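Local coordinates for protein probable porin (Pseudomonas aeruginosa, PDB 4FSP) that probably acts as an outer-membrane porin, a beta-barrel channel of the OprD family through which small solutes can cross the membrane, at residues M34-R39 with R392-N397; I261-F266 with Q285-D290. All coordinates share one frame; numbering follows the deposited sequence.

Both contacts are antiparallel strand pairings in the wall of one porin barrel. Contact 1 pairs strands 24-38 and 394-406, from near the two ends of the chain, and so closes the barrel. Contact 2 joins neighbouring strands 262-273 and 278-288 of a hairpin, and its sequence lies inside the long span enclosed by contact 1. Their centres are 28 Å apart and their nearest atoms about 16 Å apart, so they do not touch. A bound C8E detergent molecule lies about 13 Å from the side chain of Asn397 in contact 1. A bound C8E also lies about 14 Å from the side chain of Arg264 in contact 2.

Contact 1: M34-R39 with R392-N397; sequences MNRDFR and RDIDEN
Arg36 and Glu396 face each other in a non-hydrogen-bonded antiparallel pair, and their side chains run side by side in the same direction. Arg36 grips a single oxygen, Glu396 OE1, side-on with two nitrogens. NE lies 2.6 Å from OE1, on its anti lone pair. NH2 is 2.7 Å from OE1 and meets it nearly along the C-O axis. The guanidinium and carboxylate planes are only 10° apart, but both bonds are bent at the hydrogen. CG of Glu396 stands anti to the backbone N (chi1 -179°), and the extended chain carries the carboxylate out beside the arginine.

Ile394 packs along the same face of the strands. Its CD1 touches Arg36 CG at 3.5 Å and also lies over one face of the guanidinium. The same methyl makes a CH-pi contact with Phe38, 4.2 Å from the ring centroid and offset toward the rim. Near the strand end, the guanidinium of Arg392 lies against Phe38. Phe38 CD1 sits over its centre, 3.5 Å from Arg392 CZ, with the two planes 25° apart. Arg39 CD meets the edge of that guanidinium.

Backbone bonds set this register. Asn35 pairs with Asn397 and Asp37 with Asp395, each through two bonds, and Arg39 N adds one to Asp393 O.

Further out, Glu396 OE2 forms a salt bridge with Arg398 and a hydrogen bond with Gln308 NE2, while Tyr309 touches both Arg36 and Ile394. On the face of Asn35 and Asp37, Asp395 is bridged to Arg387, and Asn397 OD1 accepts from Trp381 and Asn383.

This pairing of strand 24-38 with strand 394-406 is the first-to-last strand seam that closes an antiparallel porin beta-barrel.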
ATOM      1  N   MET A  34      -9.071  17.344  -3.189  1.00 44.61           N
ATOM      2  CA  MET A  34      -9.633  16.253  -3.964  1.00 44.33           C
ATOM      3  C   MET A  34     -10.938  16.696  -4.598  1.00 53.88           C
ATOM      4  O   MET A  34     -11.806  17.264  -3.929  1.00 49.15           O
ATOM      5  CB  MET A  34      -9.856  15.035  -3.069  1.00 47.04           C
ATOM      6  CG  MET A  34     -10.537  13.862  -3.744  1.00 55.69           C
ATOM      7  SD  MET A  34     -10.726  12.467  -2.611  1.00102.16           S
ATOM      8  CE  MET A  34     -12.299  11.798  -3.148  1.00 90.15           C
ATOM      9  N   ASN A  35     -11.056  16.423  -5.895  1.00 54.91           N
ATOM     10  CA  ASN A  35     -12.203  16.824  -6.694  1.00 62.24           C
ATOM     11  C   ASN A  35     -12.788  15.622  -7.426  1.00 59.27           C
ATOM     12  O   ASN A  35     -12.052  14.810  -7.986  1.00 51.38           O
ATOM     13  CB  ASN A  35     -11.780  17.880  -7.706  1.00 70.28           C
ATOM     14  CG  ASN A  35     -12.884  18.837  -8.021  1.00 85.76           C
ATOM     15  OD1 ASN A  35     -13.975  18.731  -7.464  1.00 90.87           O
ATOM     16  ND2 ASN A  35     -12.615  19.791  -8.905  1.00 94.97           N
ATOM     17  N   ARG A  36     -14.111  15.516  -7.437  1.00 61.15           N
ATOM     18  CA  ARG A  36     -14.742  14.299  -7.921  1.00 59.21           C
ATOM     19  C   ARG A  36     -16.056  14.543  -8.662  1.00 62.20           C
ATOM     20  O   ARG A  36     -16.995  15.116  -8.112  1.00 70.88           O
ATOM     21  CB  ARG A  36     -14.965  13.354  -6.745  1.00 54.72           C
ATOM     22  CG  ARG A  36     -14.723  11.911  -7.084  1.00 48.03           C
ATOM     23  CD  ARG A  36     -14.836  11.031  -5.852  1.00 56.33           C
ATOM     24  NE  ARG A  36     -13.634  10.225  -5.664  1.00 55.94           N
ATOM     25  CZ  ARG A  36     -13.617   9.014  -5.125  1.00 59.57           C
ATOM     26  NH1 ARG A  36     -14.745   8.454  -4.719  1.00 66.44           N
ATOM     27  NH2 ARG A  36     -12.469   8.361  -4.998  1.00 61.64           N
ATOM     28  N   ASP A  37     -16.116  14.084  -9.910  1.00 53.78           N
ATOM     29  CA  ASP A  37     -17.277  14.311 -10.776  1.00 60.73           C
ATOM     30  C   ASP A  37     -17.950  12.964 -11.056  1.00 56.38           C
ATOM     31  O   ASP A  37     -17.320  12.058 -11.601  1.00 53.58           O
ATOM     32  CB  ASP A  37     -16.810  14.973 -12.082  1.00 71.63           C
ATOM     33  CG  ASP A  37     -17.957  15.397 -12.996  1.00 90.00           C
ATOM     34  OD1 ASP A  37     -19.106  14.950 -12.792  1.00 98.58           O
ATOM     35  OD2 ASP A  37     -17.700  16.174 -13.947  1.00 93.81           O
ATOM     36  N   PHE A  38     -19.221  12.832 -10.677  1.00 63.15           N
ATOM     37  CA  PHE A  38     -19.970  11.586 -10.882  1.00 68.38           C
ATOM     38  C   PHE A  38     -20.893  11.645 -12.103  1.00 78.87           C
ATOM     39  O   PHE A  38     -21.771  12.504 -12.176  1.00 83.33           O
ATOM     40  CB  PHE A  38     -20.793  11.242  -9.634  1.00 74.48           C
ATOM     41  CG  PHE A  38     -20.044  10.433  -8.605  1.00 74.22           C
ATOM     42  CD1 PHE A  38     -20.078   9.046  -8.637  1.00 73.95           C
ATOM     43  CD2 PHE A  38     -19.320  11.057  -7.596  1.00 74.81           C
ATOM     44  CE1 PHE A  38     -19.395   8.291  -7.688  1.00 71.74           C
ATOM     45  CE2 PHE A  38     -18.634  10.308  -6.642  1.00 73.10           C
ATOM     46  CZ  PHE A  38     -18.671   8.923  -6.693  1.00 70.80           C
ATOM     47  N   ARG A  39     -20.687  10.721 -13.047  1.00 84.41           N
ATOM     48  CA  ARG A  39     -21.528  10.581 -14.245  1.00 80.03           C
ATOM     49  C   ARG A  39     -21.544  11.839 -15.107  1.00 76.15           C
ATOM     50  O   ARG A  39     -22.512  12.099 -15.820  1.00 76.12           O
ATOM     51  CB  ARG A  39     -22.959  10.174 -13.868  1.00 84.58           C
ATOM     52  CG  ARG A  39     -23.038   8.947 -12.957  1.00 84.62           C
ATOM     53  CD  ARG A  39     -24.398   8.835 -12.276  1.00 82.94           C
ATOM     54  NE  ARG A  39     -25.296   7.916 -12.971  1.00 89.62           N
ATOM     55  CZ  ARG A  39     -26.119   8.270 -13.955  1.00101.45           C
ATOM     56  NH1 ARG A  39     -26.162   9.529 -14.372  1.00105.82           N
ATOM     57  NH2 ARG A  39     -26.900   7.364 -14.526  1.00104.46           N
ATOM     58  N   ARG A 392     -20.559   3.331 -11.429  1.00 48.41           N
ATOM     59  CA  ARG A 392     -20.672   4.748 -11.733  1.00 52.04           C
ATOM     60  C   ARG A 392     -19.378   5.322 -12.293  1.00 52.96           C
ATOM     61  O   ARG A 392     -18.305   5.181 -11.690  1.00 48.95           O
ATOM     62  CB  ARG A 392     -21.120   5.517 -10.491  1.00 57.41           C
ATOM     63  CG  ARG A 392     -22.492   5.061  -9.987  1.00 64.96           C
ATOM     64  CD  ARG A 392     -22.946   5.850  -8.774  1.00 69.87           C
ATOM     65  NE  ARG A 392     -23.406   7.187  -9.136  1.00 81.49           N
ATOM     66  CZ  ARG A 392     -23.451   8.211  -8.289  1.00 89.44           C
ATOM     67  NH1 ARG A 392     -23.050   8.056  -7.034  1.00 87.78           N
ATOM     68  NH2 ARG A 392     -23.888   9.393  -8.702  1.00 92.70           N
ATOM     69  N   ASP A 393     -19.496   5.953 -13.460  1.00 53.24           N
ATOM     70  CA  ASP A 393     -18.379   6.640 -14.096  1.00 51.80           C
ATOM     71  C   ASP A 393     -17.931   7.840 -13.270  1.00 50.24           C
ATOM     72  O   ASP A 393     -18.755   8.527 -12.654  1.00 52.04           O
ATOM     73  CB  ASP A 393     -18.776   7.114 -15.492  1.00 49.33           C
ATOM     74  CG  ASP A 393     -19.173   5.975 -16.405  1.00 51.42           C
ATOM     75  OD1 ASP A 393     -19.204   4.808 -15.949  1.00 53.55           O
ATOM     76  OD2 ASP A 393     -19.468   6.259 -17.579  1.00 52.34           O
ATOM     77  N   ILE A 394     -16.623   8.097 -13.284  1.00 48.22           N
ATOM     78  CA  ILE A 394     -16.022   9.144 -12.461  1.00 49.64           C
ATOM     79  C   ILE A 394     -14.864   9.870 -13.173  1.00 47.12           C
ATOM     80  O   ILE A 394     -14.141   9.272 -13.992  1.00 48.29           O
ATOM     81  CB  ILE A 394     -15.522   8.537 -11.117  1.00 58.37           C
ATOM     82  CG1 ILE A 394     -15.791   9.468  -9.951  1.00 66.68           C
ATOM     83  CG2 ILE A 394     -14.035   8.206 -11.154  1.00 55.17           C
ATOM     84  CD1 ILE A 394     -15.334   8.865  -8.652  1.00 77.99           C
ATOM     85  N   ASP A 395     -14.719  11.160 -12.872  1.00 39.47           N
ATOM     86  CA  ASP A 395     -13.506  11.921 -13.175  1.00 41.30           C
ATOM     87  C   ASP A 395     -13.013  12.482 -11.854  1.00 46.70           C
ATOM     88  O   ASP A 395     -13.813  12.945 -11.030  1.00 48.10           O
ATOM     89  CB  ASP A 395     -13.783  13.090 -14.123  1.00 43.20           C
ATOM     90  CG  ASP A 395     -14.047  12.648 -15.551  1.00 54.84           C
ATOM     91  OD1 ASP A 395     -14.603  11.547 -15.753  1.00 56.96           O
ATOM     92  OD2 ASP A 395     -13.698  13.405 -16.483  1.00 66.66           O
ATOM     93  N   GLU A 396     -11.701  12.455 -11.641  1.00 44.33           N
ATOM     94  CA  GLU A 396     -11.169  12.823 -10.329  1.00 41.29           C
ATOM     95  C   GLU A 396      -9.803  13.495 -10.380  1.00 37.88           C
ATOM     96  O   GLU A 396      -8.931  13.094 -11.156  1.00 46.26           O
ATOM     97  CB  GLU A 396     -11.094  11.579  -9.435  1.00 45.11           C
ATOM     98  CG  GLU A 396     -10.566  11.839  -8.033  1.00 54.03           C
ATOM     99  CD  GLU A 396     -10.317  10.553  -7.275  1.00 49.42           C
ATOM    100  OE1 GLU A 396     -11.284  10.024  -6.689  1.00 48.13           O
ATOM    101  OE2 GLU A 396      -9.163  10.058  -7.276  1.00 46.85           O
ATOM    102  N   ASN A 397      -9.631  14.517  -9.551  1.00 39.15           N
ATOM    103  CA  ASN A 397      -8.326  15.139  -9.351  1.00 43.54           C
ATOM    104  C   ASN A 397      -7.916  15.121  -7.894  1.00 41.85           C
ATOM    105  O   ASN A 397      -8.725  15.403  -7.014  1.00 49.78           O
ATOM    106  CB  ASN A 397      -8.342  16.586  -9.824  1.00 41.54           C
ATOM    107  CG  ASN A 397      -8.315  16.694 -11.320  1.00 51.40           C
ATOM    108  OD1 ASN A 397      -7.250  16.736 -11.936  1.00 57.22           O
ATOM    109  ND2 ASN A 397      -9.489  16.725 -11.924  1.00 50.47           N
TER
HETATM  110  O   HOH W   1      -9.707   7.603  -6.143  1.00 43.62           O

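Contact 2: I261-F266 with Q285-D290; sequences IDNRSF and QRMSGD
Arg264 and Ser288 form a hydrogen-bonded antiparallel pair in the beta hairpin of strands 262-273 and 278-288. Arg264 N donates to Ser288 O at 2.7 Å, and Ser288 N returns a bond to Arg264 O at 2.6 Å. Phe266 and Arg286 repeat the pattern, with Phe266 N giving to Arg286 O and Arg286 N to Phe266 O. All four amides and all four carbonyls of these two pairs are therefore satisfied across the contact. The backbones of Ser265, Asn263 and Gln285 bond to Ala248, Ser250 and Ser319 of the adjoining strands.

The ladder ends at the Arg264-Ser288 pair. Gly289, with phi 101°, lies beyond the strand. Asp262 O lies 3.2 Å from Asp290 N, but the angle is too poor for a bond. His291 serves both Asp262 and Asn263: its ND1 bonds to Asp262 N, the backbones of Asp262 and His291 are also hydrogen-bonded, and its O accepts from Asn263 ND2. The Asp262 carboxylate has its own partner, with OD2 in a salt bridge to Arg264 NH1. Gly289 CA meets the edge of that guanidinium, 3.7 Å from NH1.

Asn263, Ser265 and Met287 meet on the other face. Asn263 ND2 also makes a weak bond to Met287 SD at 3.7 Å, nearly straight at 174°. Nearby, Gln285 OE1 is met by Ser267 OG and Asn305 N, and its NE2 by the carbonyls of Asp311 and Phe312. The Met287 chain folds back at chi2 (-68°) toward the neighbouring strand, which places its CE methyl 3.6 Å from Ser265 OG.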
ATOM      1  N   ILE A 261     -17.022 -17.054   0.022  1.00 34.37           N
ATOM      2  CA  ILE A 261     -16.087 -16.390  -0.878  1.00 26.45           C
ATOM      3  C   ILE A 261     -15.134 -17.383  -1.531  1.00 35.20           C
ATOM      4  O   ILE A 261     -14.584 -18.272  -0.868  1.00 38.84           O
ATOM      5  CB  ILE A 261     -15.268 -15.309  -0.108  1.00 35.96           C
ATOM      6  CG1 ILE A 261     -16.161 -14.114   0.253  1.00 34.33           C
ATOM      7  CG2 ILE A 261     -14.072 -14.837  -0.921  1.00 28.68           C
ATOM      8  CD1 ILE A 261     -15.624 -13.300   1.399  1.00 30.72           C
ATOM      9  N   ASP A 262     -14.937 -17.227  -2.834  1.00 35.63           N
ATOM     10  CA  ASP A 262     -13.947 -18.008  -3.561  1.00 28.31           C
ATOM     11  C   ASP A 262     -13.297 -17.105  -4.612  1.00 26.69           C
ATOM     12  O   ASP A 262     -13.890 -16.797  -5.639  1.00 30.75           O
ATOM     13  CB  ASP A 262     -14.603 -19.250  -4.196  1.00 33.19           C
ATOM     14  CG  ASP A 262     -13.718 -19.936  -5.237  1.00 42.44           C
ATOM     15  OD1 ASP A 262     -12.475 -19.937  -5.104  1.00 40.50           O
ATOM     16  OD2 ASP A 262     -14.280 -20.489  -6.205  1.00 57.72           O
ATOM     17  N   ASN A 263     -12.081 -16.655  -4.329  1.00 25.09           N
ATOM     18  CA  ASN A 263     -11.373 -15.809  -5.270  1.00 21.86           C
ATOM     19  C   ASN A 263      -9.977 -16.335  -5.518  1.00 21.46           C
ATOM     20  O   ASN A 263      -9.236 -16.640  -4.574  1.00 26.78           O
ATOM     21  CB  ASN A 263     -11.344 -14.353  -4.791  1.00 21.21           C
ATOM     22  CG  ASN A 263     -10.512 -13.453  -5.688  1.00 27.32           C
ATOM     23  OD1 ASN A 263      -9.352 -13.154  -5.380  1.00 30.43           O
ATOM     24  ND2 ASN A 263     -11.103 -12.989  -6.788  1.00 25.96           N
ATOM     25  N   ARG A 264      -9.657 -16.497  -6.800  1.00 26.18           N
ATOM     26  CA  ARG A 264      -8.313 -16.842  -7.240  1.00 29.09           C
ATOM     27  C   ARG A 264      -7.860 -15.728  -8.137  1.00 27.77           C
ATOM     28  O   ARG A 264      -8.469 -15.454  -9.171  1.00 26.65           O
ATOM     29  CB  ARG A 264      -8.307 -18.125  -8.056  1.00 29.21           C
ATOM     30  CG  ARG A 264      -8.694 -19.333  -7.284  1.00 31.61           C
ATOM     31  CD  ARG A 264     -10.041 -19.857  -7.701  1.00 35.34           C
ATOM     32  NE  ARG A 264     -10.214 -21.200  -7.149  1.00 33.91           N
ATOM     33  CZ  ARG A 264     -11.346 -21.877  -7.158  1.00 39.11           C
ATOM     34  NH1 ARG A 264     -12.430 -21.351  -7.703  1.00 68.60           N
ATOM     35  NH2 ARG A 264     -11.392 -23.080  -6.629  1.00 40.05           N
ATOM     36  N   SER A 265      -6.766 -15.110  -7.745  1.00 25.00           N
ATOM     37  CA  SER A 265      -6.321 -13.884  -8.350  1.00 24.06           C
ATOM     38  C   SER A 265      -4.952 -14.079  -8.981  1.00 24.30           C
ATOM     39  O   SER A 265      -4.052 -14.683  -8.375  1.00 24.06           O
ATOM     40  CB  SER A 265      -6.235 -12.818  -7.234  1.00 23.58           C
ATOM     41  OG  SER A 265      -5.317 -11.800  -7.576  1.00 33.46           O
ATOM     42  N   PHE A 266      -4.787 -13.575 -10.197  1.00 20.96           N
ATOM     43  CA  PHE A 266      -3.447 -13.406 -10.738  1.00 23.64           C
ATOM     44  C   PHE A 266      -3.271 -11.939 -11.067  1.00 26.78           C
ATOM     45  O   PHE A 266      -4.195 -11.291 -11.557  1.00 28.68           O
ATOM     46  CB  PHE A 266      -3.183 -14.222 -12.022  1.00 19.13           C
ATOM     47  CG  PHE A 266      -1.857 -13.865 -12.689  1.00 26.63           C
ATOM     48  CD1 PHE A 266      -0.668 -14.501 -12.314  1.00 28.22           C
ATOM     49  CD2 PHE A 266      -1.789 -12.855 -13.639  1.00 24.77           C
ATOM     50  CE1 PHE A 266       0.562 -14.142 -12.908  1.00 28.62           C
ATOM     51  CE2 PHE A 266      -0.564 -12.491 -14.232  1.00 31.28           C
ATOM     52  CZ  PHE A 266       0.608 -13.142 -13.867  1.00 30.79           C
ATOM     53  N   GLN A 285      -3.891  -8.894 -15.257  1.00 25.19           N
ATOM     54  CA  GLN A 285      -4.582  -9.262 -14.026  1.00 21.98           C
ATOM     55  C   GLN A 285      -5.848 -10.027 -14.345  1.00 23.29           C
ATOM     56  O   GLN A 285      -6.539  -9.723 -15.328  1.00 26.31           O
ATOM     57  CB  GLN A 285      -4.891  -7.993 -13.228  1.00 23.81           C
ATOM     58  CG  GLN A 285      -5.650  -8.190 -11.932  1.00 23.39           C
ATOM     59  CD  GLN A 285      -5.568  -6.946 -11.045  1.00 26.81           C
ATOM     60  OE1 GLN A 285      -4.488  -6.590 -10.538  1.00 22.28           O
ATOM     61  NE2 GLN A 285      -6.706  -6.269 -10.870  1.00 18.74           N
ATOM     62  N   ARG A 286      -6.156 -11.012 -13.508  1.00 21.40           N
ATOM     63  CA  ARG A 286      -7.286 -11.882 -13.765  1.00 26.42           C
ATOM     64  C   ARG A 286      -7.892 -12.341 -12.463  1.00 25.09           C
ATOM     65  O   ARG A 286      -7.174 -12.770 -11.569  1.00 26.59           O
ATOM     66  CB  ARG A 286      -6.831 -13.105 -14.562  1.00 26.49           C
ATOM     67  CG  ARG A 286      -7.864 -14.199 -14.630  1.00 28.28           C
ATOM     68  CD  ARG A 286      -8.382 -14.383 -16.015  1.00 44.25           C
ATOM     69  NE  ARG A 286      -8.168 -15.738 -16.508  1.00 53.59           N
ATOM     70  CZ  ARG A 286      -9.024 -16.390 -17.285  1.00 60.37           C
ATOM     71  NH1 ARG A 286     -10.163 -15.822 -17.663  1.00 69.02           N
ATOM     72  NH2 ARG A 286      -8.740 -17.613 -17.686  1.00 58.09           N
ATOM     73  N   MET A 287      -9.215 -12.246 -12.359  1.00 26.90           N
ATOM     74  CA  MET A 287      -9.928 -12.752 -11.196  1.00 26.60           C
ATOM     75  C   MET A 287     -10.669 -14.035 -11.587  1.00 33.05           C
ATOM     76  O   MET A 287     -11.431 -14.048 -12.562  1.00 30.52           O
ATOM     77  CB  MET A 287     -10.938 -11.695 -10.709  1.00 23.93           C
ATOM     78  CG  MET A 287     -10.315 -10.360 -10.321  1.00 27.81           C
ATOM     79  SD  MET A 287      -9.301 -10.515  -8.837  1.00 27.99           S
ATOM     80  CE  MET A 287      -7.727  -9.932  -9.457  1.00 25.35           C
ATOM     81  N   SER A 288     -10.462 -15.117 -10.844  1.00 27.64           N
ATOM     82  CA  SER A 288     -11.208 -16.342 -11.131  1.00 31.96           C
ATOM     83  C   SER A 288     -11.895 -16.871  -9.893  1.00 26.94           C
ATOM     84  O   SER A 288     -11.492 -16.555  -8.768  1.00 28.19           O
ATOM     85  CB  SER A 288     -10.304 -17.433 -11.717  1.00 30.92           C
ATOM     86  OG  SER A 288      -9.833 -17.038 -12.988  1.00 36.16           O
ATOM     87  N   GLY A 289     -12.927 -17.690 -10.102  1.00 28.91           N
ATOM     88  CA  GLY A 289     -13.758 -18.164  -8.999  1.00 29.34           C
ATOM     89  C   GLY A 289     -15.038 -17.348  -8.959  1.00 34.38           C
ATOM     90  O   GLY A 289     -15.260 -16.494  -9.821  1.00 36.28           O
ATOM     91  N   ASP A 290     -15.879 -17.589  -7.966  1.00 33.13           N
ATOM     92  CA  ASP A 290     -17.163 -16.902  -7.908  1.00 42.02           C
ATOM     93  C   ASP A 290     -17.104 -15.455  -7.408  1.00 34.49           C
ATOM     94  O   ASP A 290     -18.091 -14.733  -7.532  1.00 34.99           O
ATOM     95  CB  ASP A 290     -18.154 -17.693  -7.049  1.00 42.30           C
ATOM     96  CG  ASP A 290     -18.506 -19.026  -7.658  1.00 43.03           C
ATOM     97  OD1 ASP A 290     -18.082 -19.272  -8.803  1.00 48.48           O
ATOM     98  OD2 ASP A 290     -19.212 -19.821  -6.999  1.00 45.70           O
TER